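VIN1 (Oscarella pearsei, PDB 6BFI) binds actin filaments as a vinculin-family protein and may play a role in cell-cell adhesion. Local coordinates at residues S284-S288 and R289-D293. Sequence-based numbering, arbitrary orientation.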
# COMPACT_ATOMS: atom_id res chain seq x y z
N SER A 284 25.32 -18.50 -9.85
CA SER A 284 26.15 -18.38 -11.04
C SER A 284 27.62 -18.46 -10.63
O SER A 284 27.97 -19.25 -9.75
CB SER A 284 25.86 -17.07 -11.78
OG SER A 284 26.20 -15.94 -11.00
N GLY A 285 28.48 -17.66 -11.25
CA GLY A 285 29.88 -17.70 -10.89
C GLY A 285 30.33 -16.51 -10.07
O GLY A 285 31.47 -16.48 -9.58
N ASP A 286 29.44 -15.54 -9.88
CA ASP A 286 29.84 -14.25 -9.35
C ASP A 286 30.17 -14.33 -7.86
O ASP A 286 29.35 -14.79 -7.06
CB ASP A 286 28.74 -13.22 -9.59
CG ASP A 286 29.26 -11.79 -9.55
OD1 ASP A 286 30.36 -11.57 -9.01
OD2 ASP A 286 28.56 -10.89 -10.06
N ILE A 287 31.37 -13.88 -7.50
CA ILE A 287 31.77 -13.71 -6.11
C ILE A 287 32.48 -12.37 -5.97
O ILE A 287 33.41 -12.22 -5.16
CB ILE A 287 32.67 -14.86 -5.62
CG1 ILE A 287 33.90 -15.00 -6.52
CG2 ILE A 287 31.89 -16.16 -5.55
CD1 ILE A 287 34.96 -15.91 -5.94
N SER A 288 32.06 -11.39 -6.76
CA SER A 288 32.68 -10.07 -6.75
C SER A 288 32.39 -9.35 -5.43
O SER A 288 31.70 -9.86 -4.54
CB SER A 288 32.19 -9.24 -7.93
OG SER A 288 30.78 -9.08 -7.87
N ARG A 289 32.94 -8.14 -5.31
CA ARG A 289 32.77 -7.37 -4.09
C ARG A 289 31.32 -6.94 -3.90
O ARG A 289 30.82 -6.89 -2.77
CB ARG A 289 33.69 -6.15 -4.12
CG ARG A 289 34.03 -5.58 -2.75
CD ARG A 289 35.35 -4.81 -2.81
NE ARG A 289 35.77 -4.33 -1.50
CZ ARG A 289 36.40 -5.07 -0.60
NH1 ARG A 289 36.69 -6.34 -0.86
NH2 ARG A 289 36.75 -4.55 0.57
N SER A 290 30.62 -6.65 -5.00
CA SER A 290 29.22 -6.25 -4.91
C SER A 290 28.36 -7.37 -4.34
O SER A 290 27.60 -7.17 -3.38
CB SER A 290 28.71 -5.84 -6.29
OG SER A 290 29.74 -5.25 -7.07
N THR A 291 28.48 -8.57 -4.92
CA THR A 291 27.68 -9.70 -4.47
C THR A 291 27.97 -10.03 -3.02
O THR A 291 27.04 -10.26 -2.23
CB THR A 291 27.93 -10.91 -5.37
OG1 THR A 291 29.29 -11.34 -5.23
CG2 THR A 291 27.65 -10.56 -6.82
N LEU A 292 29.25 -10.05 -2.63
CA LEU A 292 29.58 -10.34 -1.24
C LEU A 292 29.08 -9.26 -0.30
O LEU A 292 28.70 -9.56 0.84
CB LEU A 292 31.09 -10.52 -1.09
CG LEU A 292 31.69 -11.73 -1.81
CD1 LEU A 292 33.11 -12.00 -1.35
CD2 LEU A 292 30.82 -12.96 -1.62
N ASP A 293 29.06 -8.00 -0.74
CA ASP A 293 28.47 -6.95 0.08
C ASP A 293 26.98 -7.20 0.31
O ASP A 293 26.48 -7.09 1.43
CB ASP A 293 28.69 -5.58 -0.57
CG ASP A 293 30.13 -5.10 -0.45
OD1 ASP A 293 30.82 -5.54 0.50
OD2 ASP A 293 30.56 -4.29 -1.30
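T291, in the first turn of helix 289-306, meets the two residues that lead into that helix, S288 and D286, with both branches of its side chain. Its OG1 donates to the backbone O of S288 at 2.9 Å, approaching well to the side of the C=O direction, at 120° on the carbonyl oxygen. The same S288 O takes the backbone N of L292 at 3.1 Å in a nearly straight i+4 bond, and both donors come from one face of the carbonyl plane. A T291 chi1 of 65° sets OG1 between its own N and carbonyl carbon, turned back to S288, while CG2 sits over the face of the D286 carboxylate, 3.4 Å from OD2. S288 in turn holds D286: OD1 of D286 accepts the backbone N of S288 at 2.8 Å, closing an Asx turn just ahead of the helix, and also S288 OG, which arrives on the syn side, 25° out of the carboxylate plane. S288 is the N-cap residue. Behind this turn I287 points the other way and packs on L332 and Q336 of helix 312-338, and L292 touches E333 there. S288 O thus ties the N-cap to the first helical turn through two bonds, while D286 OD1, with two bonds from S288, fixes the loop just before it; the carboxylate, close to the helix N-terminus, probably gains from the helix dipole.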